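Local coordinates for protein PatF (Prochloron didemni, PDB 4BG2) that probably acts as a prenyltransferase-like protein in the biosynthesis of patellamides, which are cyanobactin natural products, at residues Lys85-Ile90 / Val134-His139; Val111-Ile116 / Glu147-Thr152; Met174-Glu179 / Ser186-Gly191. All coordinates share one frame; numbering follows the deposited sequence.

Contact 1. Residues Lys85-Ile90 / Val134-His139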
ATOM      1  N   LYS A  85     -10.091   4.602 -15.126  1.00 33.96           N
ATOM      2  CA  LYS A  85     -11.291   3.775 -15.340  1.00 35.98           C
ATOM      3  C   LYS A  85     -11.986   3.429 -14.039  1.00 32.87           C
ATOM      4  O   LYS A  85     -13.200   3.464 -13.958  1.00 31.99           O
ATOM      5  CB  LYS A  85     -10.945   2.451 -16.002  1.00 40.08           C
ATOM      6  CG  LYS A  85     -10.806   2.480 -17.517  1.00 46.15           C
ATOM      7  CD  LYS A  85     -10.147   1.171 -17.962  1.00 47.98           C
ATOM      8  CE  LYS A  85     -10.481   0.796 -19.383  1.00 51.18           C
ATOM      9  NZ  LYS A  85     -10.164   1.910 -20.318  1.00 54.31           N
ATOM     10  N   LEU A  86     -11.199   3.058 -13.032  1.00 30.35           N
ATOM     11  CA  LEU A  86     -11.744   2.662 -11.734  1.00 29.74           C
ATOM     12  C   LEU A  86     -12.430   3.833 -11.064  1.00 28.94           C
ATOM     13  O   LEU A  86     -13.560   3.705 -10.575  1.00 29.16           O
ATOM     14  CB  LEU A  86     -10.639   2.114 -10.820  1.00 29.42           C
ATOM     15  CG  LEU A  86     -11.066   1.675  -9.427  1.00 30.53           C
ATOM     16  CD1 LEU A  86     -12.082   0.551  -9.539  1.00 32.26           C
ATOM     17  CD2 LEU A  86      -9.859   1.255  -8.581  1.00 29.60           C
ATOM     18  N   LEU A  87     -11.750   4.973 -11.049  1.00 29.01           N
ATOM     19  CA  LEU A  87     -12.298   6.192 -10.478  1.00 30.18           C
ATOM     20  C   LEU A  87     -13.598   6.606 -11.176  1.00 32.83           C
ATOM     21  O   LEU A  87     -14.526   7.038 -10.512  1.00 32.26           O
ATOM     22  CB  LEU A  87     -11.284   7.326 -10.524  1.00 31.75           C
ATOM     23  CG  LEU A  87     -10.034   7.201  -9.636  1.00 31.96           C
ATOM     24  CD1 LEU A  87      -9.052   8.292  -9.972  1.00 32.09           C
ATOM     25  CD2 LEU A  87     -10.379   7.262  -8.160  1.00 33.15           C
ATOM     26  N   ASP A  88     -13.653   6.489 -12.499  1.00 34.48           N
ATOM     27  CA  ASP A  88     -14.881   6.796 -13.260  1.00 38.53           C
ATOM     28  C   ASP A  88     -16.023   5.884 -12.847  1.00 39.59           C
ATOM     29  O   ASP A  88     -17.120   6.347 -12.587  1.00 37.89           O
ATOM     30  CB  ASP A  88     -14.655   6.682 -14.773  1.00 41.10           C
ATOM     31  CG  ASP A  88     -13.844   7.840 -15.343  1.00 44.49           C
ATOM     32  OD1 ASP A  88     -13.640   8.860 -14.646  1.00 47.46           O
ATOM     33  OD2 ASP A  88     -13.378   7.723 -16.505  1.00 48.94           O
ATOM     34  N   LYS A  89     -15.766   4.589 -12.744  1.00 42.04           N
ATOM     35  CA  LYS A  89     -16.811   3.676 -12.283  1.00 46.34           C
ATOM     36  C   LYS A  89     -17.289   3.994 -10.846  1.00 44.79           C
ATOM     37  O   LYS A  89     -18.483   4.004 -10.562  1.00 49.77           O
ATOM     38  CB  LYS A  89     -16.353   2.221 -12.429  1.00 48.54           C
ATOM     39  CG  LYS A  89     -16.026   1.884 -13.879  1.00 52.09           C
ATOM     40  CD  LYS A  89     -16.391   0.478 -14.327  1.00 55.15           C
ATOM     41  CE  LYS A  89     -16.853   0.506 -15.778  1.00 59.82           C
ATOM     42  NZ  LYS A  89     -17.432  -0.816 -16.128  1.00 64.26           N
ATOM     43  N   ILE A  90     -16.378   4.347  -9.964  1.00 42.16           N
ATOM     44  CA  ILE A  90     -16.746   4.600  -8.573  1.00 43.06           C
ATOM     45  C   ILE A  90     -17.501   5.920  -8.408  1.00 46.80           C
ATOM     46  O   ILE A  90     -18.461   6.004  -7.648  1.00 45.74           O
ATOM     47  CB  ILE A  90     -15.501   4.507  -7.673  1.00 41.22           C
ATOM     48  CG1 ILE A  90     -15.072   3.036  -7.602  1.00 39.73           C
ATOM     49  CG2 ILE A  90     -15.772   5.057  -6.277  1.00 43.60           C
ATOM     50  CD1 ILE A  90     -13.672   2.818  -7.102  1.00 38.66           C
ATOM     51  N   VAL A 134     -10.604   4.515  -2.507  1.00 21.80           N
ATOM     52  CA  VAL A 134      -9.709   4.018  -3.546  1.00 21.76           C
ATOM     53  C   VAL A 134      -8.289   4.388  -3.081  1.00 21.97           C
ATOM     54  O   VAL A 134      -8.061   5.477  -2.525  1.00 21.64           O
ATOM     55  CB  VAL A 134     -10.023   4.636  -4.924  1.00 24.22           C
ATOM     56  CG1 VAL A 134      -8.932   4.320  -5.931  1.00 24.39           C
ATOM     57  CG2 VAL A 134     -11.325   4.090  -5.442  1.00 26.32           C
HETATM   58  N   MSE A 135      -7.361   3.453  -3.257  1.00 22.39           N
HETATM   59  CA  MSE A 135      -5.979   3.638  -2.843  1.00 23.36           C
HETATM   60  C   MSE A 135      -5.130   3.460  -4.056  1.00 21.71           C
HETATM   61  O   MSE A 135      -5.256   2.483  -4.800  1.00 21.96           O
HETATM   62  CB  MSE A 135      -5.625   2.592  -1.774  1.00 26.20           C
HETATM   63  CG  MSE A 135      -4.197   2.754  -1.241  1.00 27.57           C
HETATM   64 SE   MSE A 135      -4.131   4.202   0.090  1.00 34.78          SE
HETATM   65  CE  MSE A 135      -2.792   5.314  -0.788  1.00 30.68           C
ATOM     66  N   LEU A 136      -4.272   4.429  -4.301  1.00 22.37           N
ATOM     67  CA  LEU A 136      -3.407   4.411  -5.468  1.00 23.22           C
ATOM     68  C   LEU A 136      -1.989   4.725  -5.027  1.00 22.72           C
ATOM     69  O   LEU A 136      -1.736   5.767  -4.439  1.00 23.21           O
ATOM     70  CB  LEU A 136      -3.862   5.455  -6.480  1.00 24.54           C
ATOM     71  CG  LEU A 136      -5.335   5.369  -6.923  1.00 26.23           C
ATOM     72  CD1 LEU A 136      -5.777   6.627  -7.645  1.00 27.65           C
ATOM     73  CD2 LEU A 136      -5.598   4.180  -7.822  1.00 26.47           C
ATOM     74  N   TYR A 137      -1.051   3.837  -5.355  1.00 22.30           N
ATOM     75  CA  TYR A 137       0.329   4.070  -5.026  1.00 22.91           C
ATOM     76  C   TYR A 137       1.109   4.284  -6.308  1.00 22.77           C
ATOM     77  O   TYR A 137       0.920   3.550  -7.267  1.00 22.31           O
ATOM     78  CB  TYR A 137       0.906   2.863  -4.266  1.00 23.61           C
ATOM     79  CG  TYR A 137       0.412   2.737  -2.849  1.00 25.29           C
ATOM     80  CD1 TYR A 137       0.857   3.621  -1.872  1.00 25.76           C
ATOM     81  CD2 TYR A 137      -0.468   1.719  -2.470  1.00 25.62           C
ATOM     82  CE1 TYR A 137       0.438   3.509  -0.557  1.00 27.01           C
ATOM     83  CE2 TYR A 137      -0.896   1.611  -1.149  1.00 26.68           C
ATOM     84  CZ  TYR A 137      -0.431   2.514  -0.205  1.00 26.96           C
ATOM     85  OH  TYR A 137      -0.829   2.435   1.100  1.00 29.97           O
ATOM     86  N   ILE A 138       2.013   5.259  -6.287  1.00 21.70           N
ATOM     87  CA  ILE A 138       2.982   5.439  -7.339  1.00 23.36           C
ATOM     88  C   ILE A 138       4.300   4.831  -6.852  1.00 24.26           C
ATOM     89  O   ILE A 138       4.831   5.236  -5.819  1.00 24.36           O
ATOM     90  CB  ILE A 138       3.223   6.939  -7.626  1.00 24.63           C
ATOM     91  CG1 ILE A 138       1.912   7.686  -7.830  1.00 25.54           C
ATOM     92  CG2 ILE A 138       4.184   7.143  -8.797  1.00 25.42           C
ATOM     93  CD1 ILE A 138       1.163   7.313  -9.061  1.00 26.17           C
ATOM     94  N   HIS A 139       4.846   3.892  -7.610  1.00 26.34           N
ATOM     95  CA  HIS A 139       6.145   3.301  -7.299  1.00 29.42           C
ATOM     96  C   HIS A 139       7.239   3.917  -8.157  1.00 31.38           C
ATOM     97  O   HIS A 139       7.190   3.846  -9.374  1.00 30.59           O
ATOM     98  CB  HIS A 139       6.107   1.803  -7.499  1.00 30.30           C
ATOM     99  CG  HIS A 139       5.258   1.110  -6.499  1.00 31.25           C
ATOM    100  ND1 HIS A 139       5.638   0.962  -5.185  1.00 33.68           N
ATOM    101  CD2 HIS A 139       4.040   0.531  -6.606  1.00 33.34           C
ATOM    102  CE1 HIS A 139       4.695   0.310  -4.527  1.00 32.43           C
ATOM    103  NE2 HIS A 139       3.706   0.053  -5.363  1.00 32.69           N
TER
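Val134 meets Leu86 and Leu87 where helix 79-91 lies against the outside of a prenyltransferase (PT) barrel, a closed antiparallel beta-barrel jacketed by helices. The helical segment runs nearly antiparallel to the strand, at 166°, and the axes come no nearer than 10.4 Å, a gap bridged entirely by hydrocarbon. Val134 turns both of its branches to the helix. Its CB already lies 4.2 Å from Leu87 CD2. Beyond it, CG1 stands anti to the backbone N (chi1 169°) and reaches between two leucines, 4.0 Å from Leu87 CD2 and 4.2 Å from Leu86 CD2. The approaches differ: Leu86 comes tip to tip, its CG also anti to its own N, whereas Leu87 passes Val134 at a slant. The other branch, CG2, faces Ile90 CD1, but the modelled separation is too short to be trusted. Around this patch, Leu87 also touches Leu180 of the next strand, and Ile90 packs on Val96 and Phe182. Two residues along the strand, Leu136 points to the same side and rests on Phe103 of helix 101-110; its CD1 lies 4.3 Å from CD1 of Leu87.

Contact 2. Residues Val111-Ile116 / Glu147-Thr152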
ATOM      1  N   VAL A 111       3.281  12.550 -16.122  1.00 33.02           N
ATOM      2  CA  VAL A 111       2.934  11.583 -17.162  1.00 35.72           C
ATOM      3  C   VAL A 111       4.109  11.190 -18.050  1.00 37.30           C
ATOM      4  O   VAL A 111       4.263  10.032 -18.359  1.00 36.21           O
ATOM      5  CB  VAL A 111       1.755  12.069 -18.061  1.00 36.43           C
ATOM      6  CG1 VAL A 111       2.119  13.316 -18.853  1.00 38.68           C
ATOM      7  CG2 VAL A 111       1.309  10.948 -18.989  1.00 37.82           C
ATOM      8  N   ASN A 112       4.938  12.149 -18.454  1.00 41.23           N
ATOM      9  CA  ASN A 112       6.110  11.847 -19.273  1.00 43.39           C
ATOM     10  C   ASN A 112       7.359  11.531 -18.467  1.00 42.19           C
ATOM     11  O   ASN A 112       8.433  11.447 -19.038  1.00 41.71           O
ATOM     12  CB  ASN A 112       6.423  13.024 -20.191  1.00 47.73           C
ATOM     13  CG  ASN A 112       5.295  13.317 -21.152  1.00 51.49           C
ATOM     14  OD1 ASN A 112       4.783  12.419 -21.830  1.00 54.06           O
ATOM     15  ND2 ASN A 112       4.890  14.584 -21.211  1.00 53.82           N
ATOM     16  N   SER A 113       7.242  11.369 -17.148  1.00 41.69           N
ATOM     17  CA  SER A 113       8.424  10.999 -16.350  1.00 42.08           C
ATOM     18  C   SER A 113       8.893   9.606 -16.735  1.00 41.97           C
ATOM     19  O   SER A 113       8.079   8.739 -16.978  1.00 39.62           O
ATOM     20  CB  SER A 113       8.134  11.012 -14.860  1.00 40.15           C
ATOM     21  OG  SER A 113       9.295  10.617 -14.154  1.00 41.09           O
ATOM     22  N   ARG A 114      10.212   9.426 -16.795  1.00 44.86           N
ATOM     23  CA  ARG A 114      10.846   8.118 -17.007  1.00 45.39           C
ATOM     24  C   ARG A 114      11.390   7.552 -15.691  1.00 42.92           C
ATOM     25  O   ARG A 114      12.158   6.597 -15.694  1.00 42.86           O
ATOM     26  CB  ARG A 114      12.005   8.236 -18.001  1.00 51.82           C
ATOM     27  CG  ARG A 114      11.625   8.830 -19.349  1.00 56.21           C
ATOM     28  CD  ARG A 114      12.835   8.959 -20.275  1.00 62.46           C
ATOM     29  NE  ARG A 114      12.602   9.860 -21.406  1.00 66.45           N
ATOM     30  CZ  ARG A 114      13.321   9.870 -22.535  1.00 70.58           C
ATOM     31  NH1 ARG A 114      14.345   9.038 -22.711  1.00 73.41           N
ATOM     32  NH2 ARG A 114      13.014  10.729 -23.499  1.00 71.83           N
ATOM     33  N   LYS A 115      10.966   8.121 -14.566  1.00 41.88           N
ATOM     34  CA  LYS A 115      11.442   7.700 -13.243  1.00 39.79           C
ATOM     35  C   LYS A 115      10.398   6.986 -12.400  1.00 37.21           C
ATOM     36  O   LYS A 115      10.620   6.734 -11.214  1.00 35.86           O
ATOM     37  CB  LYS A 115      11.967   8.923 -12.516  1.00 41.12           C
ATOM     38  CG  LYS A 115      13.108   9.584 -13.284  1.00 44.44           C
ATOM     39  CD  LYS A 115      13.412  10.960 -12.741  1.00 45.46           C
ATOM     40  CE  LYS A 115      14.613  11.555 -13.420  1.00 47.70           C
ATOM     41  NZ  LYS A 115      15.090  12.676 -12.579  1.00 49.14           N
ATOM     42  N   ILE A 116       9.283   6.628 -13.033  1.00 35.36           N
ATOM     43  CA  ILE A 116       8.165   5.973 -12.380  1.00 32.26           C
ATOM     44  C   ILE A 116       8.013   4.571 -12.976  1.00 31.98           C
ATOM     45  O   ILE A 116       7.995   4.402 -14.201  1.00 31.06           O
ATOM     46  CB  ILE A 116       6.856   6.795 -12.545  1.00 30.67           C
ATOM     47  CG1 ILE A 116       7.012   8.151 -11.871  1.00 30.65           C
ATOM     48  CG2 ILE A 116       5.672   6.071 -11.926  1.00 27.92           C
ATOM     49  CD1 ILE A 116       5.886   9.133 -12.122  1.00 31.06           C
ATOM     50  N   GLU A 147      13.773  13.800  -6.757  1.00 45.28           N
ATOM     51  CA  GLU A 147      13.373  15.014  -6.048  1.00 46.31           C
ATOM     52  C   GLU A 147      12.177  15.747  -6.656  1.00 44.30           C
ATOM     53  O   GLU A 147      11.314  16.202  -5.900  1.00 41.79           O
ATOM     54  CB  GLU A 147      14.536  15.997  -5.912  1.00 51.04           C
ATOM     55  CG  GLU A 147      15.330  15.774  -4.643  1.00 55.82           C
ATOM     56  CD  GLU A 147      16.164  16.964  -4.237  1.00 59.39           C
ATOM     57  OE1 GLU A 147      15.609  18.071  -4.166  1.00 61.26           O
ATOM     58  OE2 GLU A 147      17.369  16.791  -3.969  1.00 65.65           O
ATOM     59  N   GLU A 148      12.104  15.856  -7.988  1.00 43.13           N
ATOM     60  CA  GLU A 148      10.975  16.575  -8.607  1.00 43.92           C
ATOM     61  C   GLU A 148       9.612  15.892  -8.377  1.00 39.15           C
ATOM     62  O   GLU A 148       8.589  16.560  -8.185  1.00 37.63           O
ATOM     63  CB  GLU A 148      11.221  16.874 -10.096  1.00 47.69           C
ATOM     64  CG  GLU A 148      10.984  15.744 -11.096  1.00 50.61           C
ATOM     65  CD  GLU A 148      12.179  14.818 -11.269  1.00 55.12           C
ATOM     66  OE1 GLU A 148      12.740  14.353 -10.239  1.00 59.88           O
ATOM     67  OE2 GLU A 148      12.550  14.545 -12.437  1.00 57.20           O
ATOM     68  N   LEU A 149       9.596  14.559  -8.362  1.00 37.58           N
ATOM     69  CA  LEU A 149       8.372  13.815  -8.048  1.00 33.38           C
ATOM     70  C   LEU A 149       7.968  14.075  -6.608  1.00 32.38           C
ATOM     71  O   LEU A 149       6.805  14.342  -6.316  1.00 32.10           O
ATOM     72  CB  LEU A 149       8.576  12.307  -8.244  1.00 33.79           C
ATOM     73  CG  LEU A 149       9.018  11.823  -9.622  1.00 35.94           C
ATOM     74  CD1 LEU A 149       9.038  10.310  -9.700  1.00 34.93           C
ATOM     75  CD2 LEU A 149       8.098  12.399 -10.682  1.00 37.95           C
ATOM     76  N   ALA A 150       8.940  13.964  -5.702  1.00 33.85           N
ATOM     77  CA  ALA A 150       8.711  14.115  -4.272  1.00 32.70           C
ATOM     78  C   ALA A 150       8.282  15.528  -3.939  1.00 33.70           C
ATOM     79  O   ALA A 150       7.453  15.710  -3.050  1.00 33.47           O
ATOM     80  CB  ALA A 150       9.969  13.754  -3.487  1.00 33.96           C
ATOM     81  N   ARG A 151       8.819  16.528  -4.648  1.00 36.57           N
ATOM     82  CA  ARG A 151       8.369  17.928  -4.468  1.00 38.83           C
ATOM     83  C   ARG A 151       6.907  18.136  -4.798  1.00 36.43           C
ATOM     84  O   ARG A 151       6.164  18.725  -4.023  1.00 36.56           O
ATOM     85  CB  ARG A 151       9.156  18.904  -5.333  1.00 44.22           C
ATOM     86  CG  ARG A 151      10.458  19.328  -4.700  1.00 49.97           C
ATOM     87  CD  ARG A 151      11.098  20.492  -5.426  1.00 54.63           C
ATOM     88  NE  ARG A 151      12.197  20.960  -4.586  1.00 60.09           N
ATOM     89  CZ  ARG A 151      13.425  20.462  -4.617  1.00 61.69           C
ATOM     90  NH1 ARG A 151      13.749  19.517  -5.499  1.00 62.25           N
ATOM     91  NH2 ARG A 151      14.340  20.938  -3.777  1.00 63.96           N
ATOM     92  N   THR A 152       6.499  17.649  -5.964  1.00 36.32           N
ATOM     93  CA  THR A 152       5.103  17.728  -6.377  1.00 33.37           C
ATOM     94  C   THR A 152       4.194  17.103  -5.319  1.00 33.25           C
ATOM     95  O   THR A 152       3.220  17.724  -4.894  1.00 32.57           O
ATOM     96  CB  THR A 152       4.895  17.003  -7.697  1.00 32.24           C
ATOM     97  OG1 THR A 152       5.779  17.540  -8.694  1.00 31.90           O
ATOM     98  CG2 THR A 152       3.438  17.130  -8.152  1.00 31.49           C
TER
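Lys115 and Glu148 form a salt bridge in this contact, which brings the loop after helix 101-110 against the first turns of helix 147-157. The two side chains cross at about a right angle. Lys115 is extended beyond CG, and its NZ donates to Glu148 OE2 at 3.2 Å, on the syn lone pair of that oxygen; Glu148 OE1 is farther from NZ, at 3.7 Å. The carboxylate gets there by a bent route: CG of Glu148 sits between the backbone N and the carbonyl carbon (chi1 80°), and chi2 of -85° turns CD aside. The ammonium also donates to the backbone oxygen of Asp145, just before the helix, which would limit its freedom to swing.

A second polar element shapes the loop itself. Ser113 OG, anti to its own backbone N, accepts from Lys115 N at 3.0 Å with an angle of 159°, the mark of an ST turn. The same OG lies 4.1 Å from Leu149 CD2, so one hydroxyl both braces the turn and borders the apolar patch.

That patch is centred on Leu149. Its CD1 lies 3.7 Å from CG1 of Ile116, the two chains crossing at a slant, and Ile116 CD1 comes within 4.1 Å of the same methyl. Lys115 adds its CB, 4.3 Å from Leu149 CD1; the aliphatic base of the side chain thus borders the patch while its charged end goes to Glu148 and Asp145.

Ile116 opens strand 116-124 and also touches Ile138 of strand 133-140, while Leu149 reaches Ile140 of that strand. His110, at the end of helix 101-110, packs against Ile116, Glu148 and Leu149, so the contact lies where two helices and two neighbouring barrel strands converge.

Contact 3. Residues Met174-Glu179 / Ser186-Gly191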
HETATM    1  N   MSE A 174      10.194   6.744  -2.075  1.00 29.24           N
HETATM    2  CA  MSE A 174      10.164   5.723  -3.116  1.00 32.07           C
HETATM    3  C   MSE A 174       8.745   5.330  -3.489  1.00 28.19           C
HETATM    4  O   MSE A 174       8.536   4.721  -4.512  1.00 27.39           O
HETATM    5  CB  MSE A 174      10.906   4.497  -2.600  1.00 33.70           C
HETATM    6  CG  MSE A 174      11.768   3.832  -3.658  1.00 42.74           C
HETATM    7 SE   MSE A 174      12.722   2.346  -2.730  1.00 50.24          SE
HETATM    8  CE  MSE A 174      11.179   1.117  -2.680  1.00 46.91           C
ATOM      9  N   VAL A 175       7.782   5.655  -2.644  1.00 27.95           N
ATOM     10  CA  VAL A 175       6.379   5.405  -2.927  1.00 27.04           C
ATOM     11  C   VAL A 175       5.590   6.663  -2.552  1.00 25.81           C
ATOM     12  O   VAL A 175       5.847   7.292  -1.528  1.00 25.15           O
ATOM     13  CB  VAL A 175       5.798   4.218  -2.098  1.00 27.85           C
ATOM     14  CG1 VAL A 175       4.453   3.800  -2.650  1.00 27.55           C
ATOM     15  CG2 VAL A 175       6.721   3.019  -2.066  1.00 30.12           C
ATOM     16  N   ILE A 176       4.593   6.990  -3.361  1.00 25.75           N
ATOM     17  CA  ILE A 176       3.631   8.036  -3.038  1.00 25.56           C
ATOM     18  C   ILE A 176       2.223   7.447  -3.076  1.00 25.40           C
ATOM     19  O   ILE A 176       1.823   6.828  -4.058  1.00 26.43           O
ATOM     20  CB  ILE A 176       3.739   9.212  -4.019  1.00 28.07           C
ATOM     21  CG1 ILE A 176       5.146   9.808  -3.965  1.00 29.44           C
ATOM     22  CG2 ILE A 176       2.688  10.266  -3.692  1.00 27.76           C
ATOM     23  CD1 ILE A 176       5.485  10.663  -5.174  1.00 33.30           C
ATOM     24  N   GLY A 177       1.491   7.615  -1.974  1.00 25.08           N
ATOM     25  CA  GLY A 177       0.127   7.119  -1.821  1.00 24.35           C
ATOM     26  C   GLY A 177      -0.897   8.232  -1.975  1.00 24.21           C
ATOM     27  O   GLY A 177      -0.685   9.347  -1.511  1.00 24.22           O
ATOM     28  N   PHE A 178      -1.990   7.921  -2.664  1.00 22.83           N
ATOM     29  CA  PHE A 178      -3.128   8.824  -2.766  1.00 23.66           C
ATOM     30  C   PHE A 178      -4.328   8.029  -2.318  1.00 23.51           C
ATOM     31  O   PHE A 178      -4.641   7.011  -2.935  1.00 23.90           O
ATOM     32  CB  PHE A 178      -3.325   9.254  -4.220  1.00 23.75           C
ATOM     33  CG  PHE A 178      -2.196  10.066  -4.758  1.00 25.05           C
ATOM     34  CD1 PHE A 178      -1.114   9.443  -5.376  1.00 25.35           C
ATOM     35  CD2 PHE A 178      -2.202  11.454  -4.666  1.00 26.11           C
ATOM     36  CE1 PHE A 178      -0.088  10.189  -5.901  1.00 25.63           C
ATOM     37  CE2 PHE A 178      -1.177  12.207  -5.199  1.00 26.38           C
ATOM     38  CZ  PHE A 178      -0.111  11.574  -5.811  1.00 27.43           C
ATOM     39  N   GLU A 179      -4.962   8.447  -1.225  1.00 23.66           N
ATOM     40  CA  GLU A 179      -6.141   7.768  -0.731  1.00 24.02           C
ATOM     41  C   GLU A 179      -7.342   8.655  -0.941  1.00 24.59           C
ATOM     42  O   GLU A 179      -7.360   9.786  -0.497  1.00 24.99           O
ATOM     43  CB  GLU A 179      -6.038   7.367   0.754  1.00 25.26           C
ATOM     44  CG  GLU A 179      -7.224   6.507   1.193  1.00 25.96           C
ATOM     45  CD  GLU A 179      -6.926   5.591   2.386  1.00 28.28           C
ATOM     46  OE1 GLU A 179      -6.003   5.903   3.155  1.00 27.82           O
ATOM     47  OE2 GLU A 179      -7.584   4.534   2.520  1.00 28.08           O
ATOM     48  N   SER A 186      -9.504  13.287   0.850  1.00 31.94           N
ATOM     49  CA  SER A 186      -8.386  12.690   0.152  1.00 32.86           C
ATOM     50  C   SER A 186      -7.121  12.924   0.947  1.00 32.42           C
ATOM     51  O   SER A 186      -7.049  13.860   1.725  1.00 33.23           O
ATOM     52  CB  SER A 186      -8.286  13.240  -1.271  1.00 35.45           C
ATOM     53  OG  SER A 186      -7.898  14.617  -1.237  1.00 40.53           O
ATOM     54  N   ARG A 187      -6.127  12.061   0.758  1.00 30.29           N
ATOM     55  CA  ARG A 187      -4.869  12.164   1.451  1.00 30.91           C
ATOM     56  C   ARG A 187      -3.732  11.775   0.520  1.00 29.64           C
ATOM     57  O   ARG A 187      -3.896  10.963  -0.383  1.00 27.58           O
ATOM     58  CB  ARG A 187      -4.855  11.258   2.702  1.00 32.14           C
ATOM     59  CG  ARG A 187      -3.711  11.527   3.676  1.00 35.93           C
ATOM     60  CD  ARG A 187      -3.676  10.528   4.857  1.00 36.51           C
ATOM     61  NE  ARG A 187      -3.243   9.235   4.376  1.00 34.06           N
ATOM     62  CZ  ARG A 187      -4.037   8.186   4.168  1.00 33.61           C
ATOM     63  NH1 ARG A 187      -5.327   8.214   4.479  1.00 33.72           N
ATOM     64  NH2 ARG A 187      -3.518   7.084   3.656  1.00 29.88           N
ATOM     65  N   VAL A 188      -2.582  12.378   0.777  1.00 27.53           N
ATOM     66  CA  VAL A 188      -1.357  12.089   0.085  1.00 28.27           C
ATOM     67  C   VAL A 188      -0.362  11.586   1.159  1.00 29.15           C
ATOM     68  O   VAL A 188      -0.137  12.254   2.157  1.00 27.50           O
ATOM     69  CB  VAL A 188      -0.796  13.347  -0.626  1.00 26.64           C
ATOM     70  CG1 VAL A 188       0.481  13.042  -1.369  1.00 27.85           C
ATOM     71  CG2 VAL A 188      -1.818  13.927  -1.594  1.00 29.06           C
ATOM     72  N   ASP A 189       0.209  10.407   0.915  1.00 28.26           N
ATOM     73  CA  ASP A 189       1.209   9.801   1.765  1.00 25.93           C
ATOM     74  C   ASP A 189       2.566   9.859   1.049  1.00 25.87           C
ATOM     75  O   ASP A 189       2.685   9.396  -0.071  1.00 24.39           O
ATOM     76  CB  ASP A 189       0.842   8.330   2.035  1.00 26.16           C
ATOM     77  CG  ASP A 189      -0.115   8.155   3.212  1.00 28.14           C
ATOM     78  OD1 ASP A 189      -0.294   9.104   4.019  1.00 29.18           O
ATOM     79  OD2 ASP A 189      -0.705   7.064   3.334  1.00 29.17           O
ATOM     80  N   LEU A 190       3.583  10.422   1.702  1.00 25.83           N
ATOM     81  CA  LEU A 190       4.966  10.364   1.212  1.00 26.94           C
ATOM     82  C   LEU A 190       5.733   9.262   1.905  1.00 25.52           C
ATOM     83  O   LEU A 190       5.751   9.189   3.134  1.00 24.31           O
ATOM     84  CB  LEU A 190       5.687  11.695   1.400  1.00 30.10           C
ATOM     85  CG  LEU A 190       5.445  12.617   0.204  1.00 34.06           C
ATOM     86  CD1 LEU A 190       4.225  13.471   0.490  1.00 34.46           C
ATOM     87  CD2 LEU A 190       6.659  13.470  -0.139  1.00 38.33           C
ATOM     88  N   GLY A 191       6.346   8.396   1.100  1.00 24.68           N
ATOM     89  CA  GLY A 191       6.823   7.101   1.575  1.00 24.45           C
ATOM     90  C   GLY A 191       8.304   6.906   1.359  1.00 24.26           C
ATOM     91  O   GLY A 191       8.700   6.189   0.452  1.00 24.38           O
TER
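Arg187 and Glu179 lie side by side across the hairpin of strands 173-181 and 186-194, pointing the same way and tied into a salt-bridge network with Asp189. CG of Arg187 is anti to the backbone N, but chi3 of 72° bends the chain and turns NE toward the carboxylate of Asp189. The guanidinium presents its end to Glu179, NH1 and NH2 both donating to OE1, at 2.7 Å and 2.8 Å. Its side goes to Asp189, with Arg187 NE 3.0 Å from OD1 and NH2 bound to OD2. Glu179 OE1 and Asp189 CG lie near the guanidinium plane, yet the Glu179 carboxylate is turned 78° from it, and Asp189 is met from above its own carboxylate plane. Glycine sits opposite Asp189: Gly177 pairs with it through two straight backbone bonds.

The other face is apolar. Val188, CG1 anti to its N, sets CG2 4.0 Å from Phe178 CD2 and CG1 4.2 Å from Ile176 CG2.

Glu179 OE2 also bonds to Ser133 and His124, and Asp189 to Arg238, extending the polar network across the inner barrel wall. On the outside, helix 101-110 lies over Ile176, Phe178 and Val188, while helix 147-157 packs on Ile176 and Leu190.

In this helix-jacketed barrel, chemistry follows place in the fold, not depth alone. Contact 3, centred about 9 Å from the chain centre, joins two strands within the wall, so backbone bonding dominates; its charged side chains, two buried acids and a partly exposed arginine, gather on the face turned from the helices. Contact 1 is also buried but lies between wall and outer helix, and is wholly apolar. Contact 2, about 19 Å out and only partly buried, mixes a leucine-isoleucine core with an ion pair. Neighbouring strands 133-140 and 173-181 unite contacts 1 and 3, where a probable hydrogen bond runs from Ile138 N to Ile176 O. Leu190 CD2 packs on Ala150 O, linking contacts 2 and 3.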